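Local coordinates for 3-oxoacyl-[acyl-carrier-protein] synthase, mitochondrial (Arabidopsis thaliana, PDB 2IX4) that catalyses the condensation steps of mitochondrial fatty acid synthesis, lengthening an acyl chain by two carbons taken from malonyl-ACP, at residues Val4-Gly9 against Glu261-Arg266; Val118-Gly123 against Gly160-Lys165; Tyr166-Pro171 against Val200-Gly205; Gly187-Met192 against Ile255-Tyr260. All coordinates share one frame; numbering follows the deposited sequence.

The four contacts step across one sheet, whose neighbouring strands run 116-122, 200-207, 251-259, 3-12. Contacts 2 and 3 are the nearest pair, with centres 7 Å apart, and S119 N probably donates to V202 O at 2.8 Å where their strands meet. From contact 3 to contact 4 the centres lie 10 Å apart, joined by a probable bond of 2.8 Å from M201 N to L257 O. Contact 1 follows at 10 Å from the centre of contact 4, while it is 19 Å from that of contact 2. G123, at one end of contact 2, touches a bound hexanoic acid; the packing itself is more remote, the I120 side chain being about 13 Å from a bound hexanoic acid.

Contact 1 of 4, residues Val4-Gly9 against Glu261-Arg266; sequences VVTGLG and EHAKRR
A263 puts its CB against two methyl groups of strand 3-12: CG2 of V4, 3.9 Å from A263 CB, and CG2 of T6, 4.0 Å from the same atom. V4 and T6 alternate along the strand with V5, so both side chains come off the same face and meet the helix as a pair. The two methyls are set differently. In V4, CG2 sits between the backbone N and the carbonyl carbon, with CG1 turned beside the N (chi1 -63°); in T6 it is OG1 that takes the place between them (chi1 52°), and this swings the methyl to A263 and the hydroxyl to the R266 side. R266 reaches back toward the strand with its chain extended from CG to NE, bringing the guanidinium obliquely past the threonine. T6 OG1 lies at the guanidinium edge, near its plane, but 3.9 Å from R266 NH2, too far for a bond. What ties the two is E258 on the adjacent strand 251-259: its OE2 probably accepts a hydrogen bond from T6 OG1 and forms a salt bridge with R266 NH2, which also bonds to A103 O. The contact is thus apolar at A263 and polar at its border, where a buried carboxylate oxygen is gripped by both a hydroxyl and an arginine, an arrangement that probably favours the charged form of E258.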
loop_
_atom_site.group_PDB
_atom_site.type_symbol
_atom_site.label_atom_id
_atom_site.label_comp_id
_atom_site.label_asym_id
_atom_site.label_seq_id
_atom_site.Cartn_x
_atom_site.Cartn_y
_atom_site.Cartn_z
ATOM N N VAL A 4 -19.520 1.121 -12.348
ATOM C CA VAL A 4 -19.535 2.356 -13.129
ATOM C C VAL A 4 -18.939 3.535 -12.356
ATOM O O VAL A 4 -18.798 3.484 -11.132
ATOM C CB VAL A 4 -20.959 2.720 -13.652
ATOM C CG1 VAL A 4 -21.482 1.653 -14.602
ATOM C CG2 VAL A 4 -21.934 2.968 -12.503
ATOM N N VAL A 5 -18.589 4.588 -13.088
ATOM C CA VAL A 5 -17.998 5.786 -12.510
ATOM C C VAL A 5 -19.065 6.872 -12.474
ATOM O O VAL A 5 -19.639 7.216 -13.510
ATOM C CB VAL A 5 -16.781 6.265 -13.333
ATOM C CG1 VAL A 5 -16.161 7.504 -12.701
ATOM C CG2 VAL A 5 -15.743 5.153 -13.454
ATOM N N THR A 6 -19.329 7.406 -11.281
ATOM C CA THR A 6 -20.397 8.390 -11.095
ATOM C C THR A 6 -19.904 9.744 -10.582
ATOM O O THR A 6 -20.680 10.693 -10.491
ATOM C CB THR A 6 -21.508 7.856 -10.153
ATOM O OG1 THR A 6 -20.925 7.377 -8.935
ATOM C CG2 THR A 6 -22.284 6.730 -10.813
ATOM N N GLY A 7 -18.618 9.835 -10.254
ATOM C CA GLY A 7 -18.043 11.084 -9.765
ATOM C C GLY A 7 -16.563 11.188 -10.056
ATOM O O GLY A 7 -15.838 10.203 -9.937
ATOM N N LEU A 8 -16.126 12.384 -10.444
ATOM C CA LEU A 8 -14.715 12.649 -10.730
ATOM C C LEU A 8 -14.207 13.818 -9.890
ATOM O O LEU A 8 -14.916 14.809 -9.693
ATOM C CB LEU A 8 -14.505 12.948 -12.221
ATOM C CG LEU A 8 -14.975 11.965 -13.304
ATOM C CD1 LEU A 8 -14.777 12.570 -14.682
ATOM C CD2 LEU A 8 -14.258 10.631 -13.217
ATOM N N GLY A 9 -12.975 13.698 -9.396
ATOM C CA GLY A 9 -12.369 14.756 -8.591
ATOM C C GLY A 9 -10.862 14.735 -8.710
ATOM O O GLY A 9 -10.255 13.665 -8.716
ATOM N N GLU A 261 -26.448 -1.270 -10.850
ATOM C CA GLU A 261 -27.856 -1.240 -10.429
ATOM C C GLU A 261 -28.104 -0.213 -9.325
ATOM O O GLU A 261 -29.139 0.460 -9.319
ATOM C CB GLU A 261 -28.339 -2.628 -9.989
ATOM C CG GLU A 261 -28.343 -3.679 -11.100
ATOM C CD GLU A 261 -29.255 -3.321 -12.264
ATOM O OE1 GLU A 261 -30.335 -2.728 -12.034
ATOM O OE2 GLU A 261 -28.890 -3.642 -13.413
ATOM N N HIS A 262 -27.149 -0.103 -8.402
ATOM C CA HIS A 262 -27.180 0.897 -7.334
ATOM C C HIS A 262 -27.224 2.315 -7.915
ATOM O O HIS A 262 -28.020 3.150 -7.475
ATOM C CB HIS A 262 -25.961 0.723 -6.416
ATOM C CG HIS A 262 -25.980 1.599 -5.200
ATOM N ND1 HIS A 262 -25.476 2.883 -5.197
ATOM C CD2 HIS A 262 -26.433 1.371 -3.943
ATOM C CE1 HIS A 262 -25.625 3.410 -3.995
ATOM N NE2 HIS A 262 -26.201 2.513 -3.215
ATOM N N ALA A 263 -26.375 2.569 -8.911
ATOM C CA ALA A 263 -26.317 3.867 -9.596
ATOM C C ALA A 263 -27.612 4.206 -10.334
ATOM O O ALA A 263 -28.094 5.340 -10.263
ATOM C CB ALA A 263 -25.128 3.907 -10.558
ATOM N N LYS A 264 -28.170 3.221 -11.039
ATOM C CA LYS A 264 -29.400 3.419 -11.812
ATOM C C LYS A 264 -30.607 3.693 -10.922
ATOM O O LYS A 264 -31.456 4.521 -11.260
ATOM C CB LYS A 264 -29.680 2.220 -12.721
ATOM C CG LYS A 264 -28.813 2.162 -13.976
ATOM C CD LYS A 264 -29.328 1.128 -14.970
ATOM C CE LYS A 264 -29.074 -0.296 -14.492
ATOM N NZ LYS A 264 -29.688 -1.304 -15.401
ATOM N N ARG A 265 -30.668 2.998 -9.786
ATOM C CA ARG A 265 -31.754 3.153 -8.813
ATOM C C ARG A 265 -31.912 4.584 -8.303
ATOM O O ARG A 265 -33.030 5.090 -8.207
ATOM C CB ARG A 265 -31.541 2.207 -7.630
ATOM C CG ARG A 265 -32.204 0.853 -7.784
ATOM C CD ARG A 265 -33.514 0.789 -7.012
ATOM N NE ARG A 265 -33.304 0.497 -5.592
ATOM C CZ ARG A 265 -34.273 0.451 -4.678
ATOM N NH1 ARG A 265 -35.536 0.677 -5.020
ATOM N NH2 ARG A 265 -33.978 0.176 -3.413
ATOM N N ARG A 266 -30.791 5.227 -7.981
ATOM C CA ARG A 266 -30.806 6.579 -7.423
ATOM C C ARG A 266 -30.750 7.681 -8.485
ATOM O O ARG A 266 -30.725 8.871 -8.151
ATOM C CB ARG A 266 -29.686 6.751 -6.389
ATOM C CG ARG A 266 -28.275 6.670 -6.943
ATOM C CD ARG A 266 -27.265 6.724 -5.811
ATOM N NE ARG A 266 -25.910 6.988 -6.284
ATOM C CZ ARG A 266 -25.375 8.200 -6.400
ATOM N NH1 ARG A 266 -26.079 9.282 -6.085
ATOM N NH2 ARG A 266 -24.129 8.328 -6.835
#

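Contact 2 of 4, residues Val118-Gly123 against Gly160-Lys165; sequences VSIGGG and GHVSMK
V118 lays both methyls on helix 157-166: CG1 packs on V162, 3.9 Å from V162 CG1, and CG2 abuts the next residue, 3.9 Å from S163 CB. The two valines cross obliquely. V118 can serve two partners because CG1 stands opposite its backbone N (chi1 -172°) while CG2 turns beside that N. Two residues on, I120 rises from the same face of the strand and sends only its tip across, CD1 lying 3.8 Å from V162 CG2, with the side chains at about a right angle. V162 is therefore wedged over the strand, one branch for each partner. With an alanine at V118 both methyls would be missing, and a gap would probably open beneath V162 and S163. A92 and V93 of helix 87-102 close in beside I120 and V162, and S163 also packs on G420 of the second subunit. The strand and helix axes approach to 8.3 Å, at 148° between their N-to-C directions, roughly antiparallel. Helix 157-166 is the last helix of a beta-alpha-beta crossover: the chain leaves strand 116-122, passes through helices and comes back as the parallel neighbour 172-173, as in the layered alpha/beta thiolase fold.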
loop_
_atom_site.group_PDB
_atom_site.type_symbol
_atom_site.label_atom_id
_atom_site.label_comp_id
_atom_site.label_asym_id
_atom_site.label_seq_id
_atom_site.Cartn_x
_atom_site.Cartn_y
_atom_site.Cartn_z
ATOM N N VAL A 118 -13.452 3.267 0.994
ATOM C CA VAL A 118 -12.439 4.184 0.473
ATOM C C VAL A 118 -11.164 3.407 0.162
ATOM O O VAL A 118 -10.716 2.593 0.973
ATOM C CB VAL A 118 -12.125 5.323 1.479
ATOM C CG1 VAL A 118 -11.222 6.377 0.844
ATOM C CG2 VAL A 118 -13.410 5.981 1.986
ATOM N N SER A 119 -10.599 3.656 -1.020
ATOM C CA SER A 119 -9.318 3.074 -1.429
ATOM C C SER A 119 -8.467 4.116 -2.161
ATOM O O SER A 119 -8.447 4.171 -3.394
ATOM C CB SER A 119 -9.528 1.835 -2.302
ATOM O OG SER A 119 -8.290 1.177 -2.555
ATOM N N ILE A 120 -7.778 4.950 -1.387
ATOM C CA ILE A 120 -6.921 5.999 -1.936
ATOM C C ILE A 120 -5.514 5.801 -1.394
ATOM O O ILE A 120 -5.264 6.002 -0.204
ATOM C CB ILE A 120 -7.438 7.420 -1.578
ATOM C CG1 ILE A 120 -8.874 7.619 -2.076
ATOM C CG2 ILE A 120 -6.508 8.505 -2.153
ATOM C CD1 ILE A 120 -9.574 8.838 -1.488
ATOM N N GLY A 121 -4.599 5.390 -2.264
ATOM C CA GLY A 121 -3.228 5.135 -1.855
ATOM C C GLY A 121 -2.286 6.284 -2.150
ATOM O O GLY A 121 -2.547 7.115 -3.018
ATOM N N GLY A 122 -1.192 6.332 -1.400
ATOM C CA GLY A 122 -0.072 7.213 -1.703
ATOM C C GLY A 122 1.156 6.353 -1.921
ATOM O O GLY A 122 1.269 5.272 -1.344
ATOM N N GLY A 123 2.076 6.825 -2.752
ATOM C CA GLY A 123 3.258 6.046 -3.101
ATOM C C GLY A 123 4.366 6.074 -2.066
ATOM O O GLY A 123 4.927 5.028 -1.729
ATOM N N GLY A 160 -8.086 6.876 5.466
ATOM C CA GLY A 160 -8.539 7.087 6.836
ATOM C C GLY A 160 -9.248 8.417 7.020
ATOM O O GLY A 160 -10.336 8.471 7.598
ATOM N N HIS A 161 -8.635 9.487 6.515
ATOM C CA HIS A 161 -9.193 10.837 6.651
ATOM C C HIS A 161 -10.460 11.049 5.826
ATOM O O HIS A 161 -11.373 11.751 6.262
ATOM C CB HIS A 161 -8.144 11.887 6.300
ATOM C CG HIS A 161 -7.098 12.063 7.354
ATOM N ND1 HIS A 161 -7.132 13.091 8.271
ATOM C CD2 HIS A 161 -5.994 11.336 7.646
ATOM C CE1 HIS A 161 -6.090 12.995 9.075
ATOM N NE2 HIS A 161 -5.384 11.937 8.719
ATOM N N VAL A 162 -10.509 10.449 4.639
ATOM C CA VAL A 162 -11.702 10.508 3.788
ATOM C C VAL A 162 -12.877 9.766 4.441
ATOM O O VAL A 162 -13.966 10.326 4.577
ATOM C CB VAL A 162 -11.419 9.995 2.341
ATOM C CG1 VAL A 162 -12.707 9.900 1.519
ATOM C CG2 VAL A 162 -10.419 10.911 1.638
ATOM N N SER A 163 -12.641 8.525 4.869
ATOM C CA SER A 163 -13.676 7.724 5.532
ATOM C C SER A 163 -14.226 8.410 6.778
ATOM O O SER A 163 -15.436 8.426 6.993
ATOM C CB SER A 163 -13.146 6.334 5.887
ATOM O OG SER A 163 -12.040 6.426 6.763
ATOM N N MET A 164 -13.329 8.978 7.585
ATOM C CA MET A 164 -13.705 9.733 8.787
ATOM C C MET A 164 -14.586 10.939 8.484
ATOM O O MET A 164 -15.569 11.187 9.186
ATOM C CB MET A 164 -12.459 10.217 9.531
ATOM C CG MET A 164 -11.821 9.203 10.463
ATOM S SD MET A 164 -10.307 9.851 11.221
ATOM C CE MET A 164 -10.951 11.229 12.168
ATOM N N LYS A 165 -14.225 11.694 7.446
ATOM C CA LYS A 165 -14.935 12.927 7.110
ATOM C C LYS A 165 -16.400 12.668 6.747
ATOM O O LYS A 165 -17.284 13.437 7.126
ATOM C CB LYS A 165 -14.221 13.679 5.977
ATOM C CG LYS A 165 -14.833 15.045 5.643
ATOM C CD LYS A 165 -13.997 15.800 4.615
ATOM C CE LYS A 165 -14.718 17.044 4.093
ATOM N NZ LYS A 165 -14.971 18.058 5.165
#

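Contact 3 of 4, residues Tyr166-Pro171 against Val200-Gly205; sequences YGFQGP and VMVAGG
F168 keeps its CG beside the backbone N (chi1 -67°), and V202 likewise has CG2 beside its N, which points that methyl at the ring: F168 CE1 to V202 CG2 is 3.8 Å. The side chains cross at about a right angle, and the methyl meets the ring obliquely. M201 makes the second meeting by doubling back: bent at both chi2 and chi3 (each -68°), it curls its CE to within 4.0 Å of P171 O and 4.3 Å of P171 CB. That oxygen probably accepts the backbone N-H of V118, and the methyl only packs beside it. V202 and M201 are neighbours in strand 200-207 and project to opposite faces of the sheet, so the loop lies to both sides, reaching past strand 116-122. F168 joins V202 under L100 of helix 87-102; P171 and M201 are packed against helix 181-195. Y166 CB sits over the centre of one face of the F168 ring, 3.4 Å above its plane, which probably limits how the ring can turn. The loop is braced by its own glutamine: Q169 NE2 donates to G167 O at 3.2 Å in an almost straight bond (168°), and Q169 OE1 takes a bond from K294 of the second subunit. No hydrogen bond joins the two segments directly; between them the hold is shape and dispersion, while polar groups of the loop bond elsewhere, among them to E110 and the partner subunit.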
loop_
_atom_site.group_PDB
_atom_site.type_symbol
_atom_site.label_atom_id
_atom_site.label_comp_id
_atom_site.label_asym_id
_atom_site.label_seq_id
_atom_site.Cartn_x
_atom_site.Cartn_y
_atom_site.Cartn_z
ATOM N N TYR A 166 -16.646 11.570 6.037
ATOM C CA TYR A 166 -17.977 11.284 5.498
ATOM C C TYR A 166 -18.701 10.138 6.212
ATOM O O TYR A 166 -19.867 9.862 5.926
ATOM C CB TYR A 166 -17.883 11.032 3.990
ATOM C CG TYR A 166 -17.187 12.147 3.248
ATOM C CD1 TYR A 166 -15.850 12.032 2.873
ATOM C CD2 TYR A 166 -17.856 13.334 2.950
ATOM C CE1 TYR A 166 -15.199 13.059 2.203
ATOM C CE2 TYR A 166 -17.216 14.368 2.280
ATOM C CZ TYR A 166 -15.890 14.224 1.913
ATOM O OH TYR A 166 -15.253 15.247 1.255
ATOM N N GLY A 167 -18.012 9.490 7.147
ATOM C CA GLY A 167 -18.590 8.393 7.916
ATOM C C GLY A 167 -18.677 7.110 7.113
ATOM O O GLY A 167 -19.579 6.303 7.326
ATOM N N PHE A 168 -17.736 6.925 6.193
ATOM C CA PHE A 168 -17.742 5.763 5.308
ATOM C C PHE A 168 -17.152 4.544 6.009
ATOM O O PHE A 168 -15.971 4.539 6.374
ATOM C CB PHE A 168 -17.002 6.066 3.995
ATOM C CG PHE A 168 -17.694 7.083 3.114
ATOM C CD1 PHE A 168 -16.968 7.806 2.175
ATOM C CD2 PHE A 168 -19.066 7.320 3.226
ATOM C CE1 PHE A 168 -17.592 8.744 1.349
ATOM C CE2 PHE A 168 -19.701 8.259 2.409
ATOM C CZ PHE A 168 -18.961 8.972 1.468
ATOM N N GLN A 169 -17.979 3.513 6.187
ATOM C CA GLN A 169 -17.617 2.353 7.004
ATOM C C GLN A 169 -17.501 1.048 6.212
ATOM O O GLN A 169 -17.438 -0.040 6.795
ATOM C CB GLN A 169 -18.593 2.198 8.173
ATOM C CG GLN A 169 -18.604 3.391 9.120
ATOM C CD GLN A 169 -19.871 3.471 9.944
ATOM O OE1 GLN A 169 -20.090 2.663 10.841
ATOM N NE2 GLN A 169 -20.709 4.457 9.648
ATOM N N GLY A 170 -17.467 1.164 4.887
ATOM C CA GLY A 170 -17.132 0.039 4.022
ATOM C C GLY A 170 -15.636 -0.206 4.074
ATOM O O GLY A 170 -14.947 0.367 4.922
ATOM N N PRO A 171 -15.114 -1.054 3.167
ATOM C CA PRO A 171 -13.675 -1.333 3.149
ATOM C C PRO A 171 -12.823 -0.059 3.191
ATOM O O PRO A 171 -13.025 0.854 2.386
ATOM C CB PRO A 171 -13.477 -2.071 1.821
ATOM C CG PRO A 171 -14.785 -2.720 1.554
ATOM C CD PRO A 171 -15.836 -1.795 2.116
ATOM N N VAL A 200 -20.386 1.231 -3.102
ATOM C CA VAL A 200 -19.738 2.470 -3.537
ATOM C C VAL A 200 -18.314 2.496 -2.994
ATOM O O VAL A 200 -18.091 2.195 -1.825
ATOM C CB VAL A 200 -20.480 3.736 -3.011
ATOM C CG1 VAL A 200 -19.813 5.011 -3.524
ATOM C CG2 VAL A 200 -21.957 3.721 -3.395
ATOM N N MET A 201 -17.355 2.854 -3.843
ATOM C CA MET A 201 -15.975 3.034 -3.410
ATOM C C MET A 201 -15.425 4.370 -3.894
ATOM O O MET A 201 -15.526 4.707 -5.079
ATOM C CB MET A 201 -15.077 1.892 -3.906
ATOM C CG MET A 201 -15.314 0.534 -3.241
ATOM S SD MET A 201 -14.853 0.416 -1.498
ATOM C CE MET A 201 -13.057 0.552 -1.583
ATOM N N VAL A 202 -14.845 5.122 -2.963
ATOM C CA VAL A 202 -14.126 6.348 -3.265
ATOM C C VAL A 202 -12.657 5.963 -3.418
ATOM O O VAL A 202 -11.991 5.644 -2.433
ATOM C CB VAL A 202 -14.312 7.390 -2.139
ATOM C CG1 VAL A 202 -13.707 8.726 -2.537
ATOM C CG2 VAL A 202 -15.795 7.556 -1.803
ATOM N N ALA A 203 -12.163 5.975 -4.655
ATOM C CA ALA A 203 -10.862 5.379 -4.967
ATOM C C ALA A 203 -9.962 6.272 -5.812
ATOM O O ALA A 203 -10.443 7.085 -6.606
ATOM C CB ALA A 203 -11.056 4.025 -5.656
ATOM N N GLY A 204 -8.652 6.110 -5.643
ATOM C CA GLY A 204 -7.692 6.863 -6.434
ATOM C C GLY A 204 -6.288 6.886 -5.865
ATOM O O GLY A 204 -5.830 5.925 -5.244
ATOM N N GLY A 205 -5.605 8.002 -6.083
ATOM C CA GLY A 205 -4.209 8.134 -5.701
ATOM C C GLY A 205 -3.870 9.555 -5.319
ATOM O O GLY A 205 -4.538 10.503 -5.739
#

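Contact 4 of 4, residues Gly187-Met192 against Ile255-Tyr260; sequences GDATRM and IVLEEY
L257 and T190 meet at about a right angle in the thiolase fold, where helix 181-195 packs on the sheet containing strand 251-259. The leucine points from the strand into the helix, its CG beside the backbone N (chi1 -66°), and presents CD1 to a step between two successive residues: A189 CB is 3.9 Å from L257 CD1. A189 points its CB toward the strand, and it also touches M201 and A203 on the next strand. T190 stands more to the flank, its OG1 beside the backbone N. From there its hydroxyl bonds back to I186 O, one turn earlier in the helix, so the oxygen is satisfied although it lies against a hydrocarbon. I186 and I193 of the same helix also pack on L257. The far side of the helix belongs to the dimer: R191 makes a salt bridge to D197 of the second subunit, and D188 packs on its counterpart there. Helix 181-195 starts two residues beyond C179, which lines the hexanoic acid pocket and is the predicted catalytic cysteine; the contact itself lies away from that site. The tightest approach across the contact is an oxygen on a methyl, T190 OG1 to L257 CD1 at 3.6 Å, with L257 CD2 a little farther from that oxygen.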
loop_
_atom_site.group_PDB
_atom_site.type_symbol
_atom_site.label_atom_id
_atom_site.label_comp_id
_atom_site.label_asym_id
_atom_site.label_seq_id
_atom_site.Cartn_x
_atom_site.Cartn_y
_atom_site.Cartn_z
ATOM N N GLY A 187 -8.473 -0.238 -9.132
ATOM C CA GLY A 187 -8.729 -1.615 -9.534
ATOM C C GLY A 187 -9.167 -2.514 -8.393
ATOM O O GLY A 187 -10.112 -3.292 -8.541
ATOM N N ASP A 188 -8.478 -2.418 -7.258
ATOM C CA ASP A 188 -8.832 -3.191 -6.066
ATOM C C ASP A 188 -10.234 -2.844 -5.581
ATOM O O ASP A 188 -10.985 -3.725 -5.178
ATOM C CB ASP A 188 -7.829 -2.952 -4.936
ATOM C CG ASP A 188 -6.484 -3.616 -5.187
ATOM O OD1 ASP A 188 -6.369 -4.456 -6.103
ATOM O OD2 ASP A 188 -5.536 -3.300 -4.441
ATOM N N ALA A 189 -10.568 -1.556 -5.617
ATOM C CA ALA A 189 -11.892 -1.067 -5.220
ATOM C C ALA A 189 -12.995 -1.618 -6.126
ATOM O O ALA A 189 -14.098 -1.928 -5.664
ATOM C CB ALA A 189 -11.908 0.450 -5.225
ATOM N N THR A 190 -12.686 -1.727 -7.414
ATOM C CA THR A 190 -13.571 -2.354 -8.395
ATOM C C THR A 190 -13.844 -3.821 -8.038
ATOM O O THR A 190 -15.003 -4.241 -7.990
ATOM C CB THR A 190 -12.982 -2.229 -9.816
ATOM O OG1 THR A 190 -12.848 -0.843 -10.141
ATOM C CG2 THR A 190 -13.874 -2.901 -10.858
ATOM N N ARG A 191 -12.779 -4.582 -7.771
ATOM C CA ARG A 191 -12.904 -5.982 -7.338
ATOM C C ARG A 191 -13.794 -6.139 -6.104
ATOM O O ARG A 191 -14.556 -7.101 -6.001
ATOM C CB ARG A 191 -11.528 -6.592 -7.051
ATOM C CG ARG A 191 -10.653 -6.820 -8.271
ATOM C CD ARG A 191 -11.020 -8.101 -9.018
ATOM N NE ARG A 191 -10.181 -8.289 -10.201
ATOM C CZ ARG A 191 -10.392 -7.701 -11.378
ATOM N NH1 ARG A 191 -11.426 -6.883 -11.550
ATOM N NH2 ARG A 191 -9.565 -7.936 -12.388
ATOM N N MET A 192 -13.689 -5.190 -5.176
ATOM C CA MET A 192 -14.499 -5.188 -3.959
ATOM C C MET A 192 -15.990 -4.984 -4.241
ATOM O O MET A 192 -16.829 -5.660 -3.648
ATOM C CB MET A 192 -13.990 -4.140 -2.963
ATOM C CG MET A 192 -12.620 -4.464 -2.379
ATOM S SD MET A 192 -11.868 -3.130 -1.420
ATOM C CE MET A 192 -10.227 -3.807 -1.181
ATOM N N ILE A 255 -11.944 9.057 -7.890
ATOM C CA ILE A 255 -13.223 8.775 -8.541
ATOM C C ILE A 255 -14.193 8.079 -7.597
ATOM O O ILE A 255 -13.780 7.443 -6.620
ATOM C CB ILE A 255 -13.062 7.929 -9.839
ATOM C CG1 ILE A 255 -12.454 6.554 -9.537
ATOM C CG2 ILE A 255 -12.235 8.686 -10.867
ATOM C CD1 ILE A 255 -12.348 5.638 -10.747
ATOM N N VAL A 256 -15.484 8.217 -7.888
ATOM C CA VAL A 256 -16.510 7.448 -7.203
ATOM C C VAL A 256 -16.895 6.285 -8.109
ATOM O O VAL A 256 -17.427 6.482 -9.204
ATOM C CB VAL A 256 -17.750 8.299 -6.841
ATOM C CG1 VAL A 256 -18.836 7.432 -6.213
ATOM C CG2 VAL A 256 -17.365 9.425 -5.892
ATOM N N LEU A 257 -16.577 5.079 -7.656
ATOM C CA LEU A 257 -17.002 3.859 -8.313
ATOM C C LEU A 257 -18.244 3.349 -7.604
ATOM O O LEU A 257 -18.348 3.454 -6.381
ATOM C CB LEU A 257 -15.905 2.803 -8.224
ATOM C CG LEU A 257 -14.587 3.037 -8.960
ATOM C CD1 LEU A 257 -13.502 2.177 -8.345
ATOM C CD2 LEU A 257 -14.740 2.744 -10.452
ATOM N N GLU A 258 -19.195 2.816 -8.365
ATOM C CA GLU A 258 -20.345 2.160 -7.756
ATOM C C GLU A 258 -20.990 1.107 -8.638
ATOM O O GLU A 258 -20.890 1.151 -9.865
ATOM C CB GLU A 258 -21.379 3.168 -7.214
ATOM C CG GLU A 258 -22.182 3.938 -8.219
ATOM C CD GLU A 258 -23.146 4.917 -7.549
ATOM O OE1 GLU A 258 -24.188 4.485 -7.004
ATOM O OE2 GLU A 258 -22.865 6.131 -7.569
ATOM N N GLU A 259 -21.638 0.149 -7.984
ATOM C CA GLU A 259 -22.341 -0.925 -8.662
ATOM C C GLU A 259 -23.448 -0.346 -9.548
ATOM O O GLU A 259 -24.170 0.567 -9.142
ATOM C CB GLU A 259 -22.879 -1.934 -7.638
ATOM C CG GLU A 259 -23.401 -3.234 -8.233
ATOM C CD GLU A 259 -24.850 -3.128 -8.662
ATOM O OE1 GLU A 259 -25.617 -2.410 -7.984
ATOM O OE2 GLU A 259 -25.220 -3.753 -9.678
ATOM N N TYR A 260 -23.550 -0.887 -10.760
ATOM C CA TYR A 260 -24.402 -0.351 -11.822
ATOM C C TYR A 260 -25.882 -0.221 -11.440
ATOM O O TYR A 260 -26.497 0.829 -11.669
ATOM C CB TYR A 260 -24.208 -1.192 -13.096
ATOM C CG TYR A 260 -24.934 -0.711 -14.340
ATOM C CD1 TYR A 260 -25.075 0.650 -14.623
ATOM C CD2 TYR A 260 -25.446 -1.629 -15.256
ATOM C CE1 TYR A 260 -25.732 1.081 -15.768
ATOM C CE2 TYR A 260 -26.105 -1.209 -16.406
ATOM C CZ TYR A 260 -26.243 0.146 -16.654
ATOM O OH TYR A 260 -26.890 0.565 -17.791
#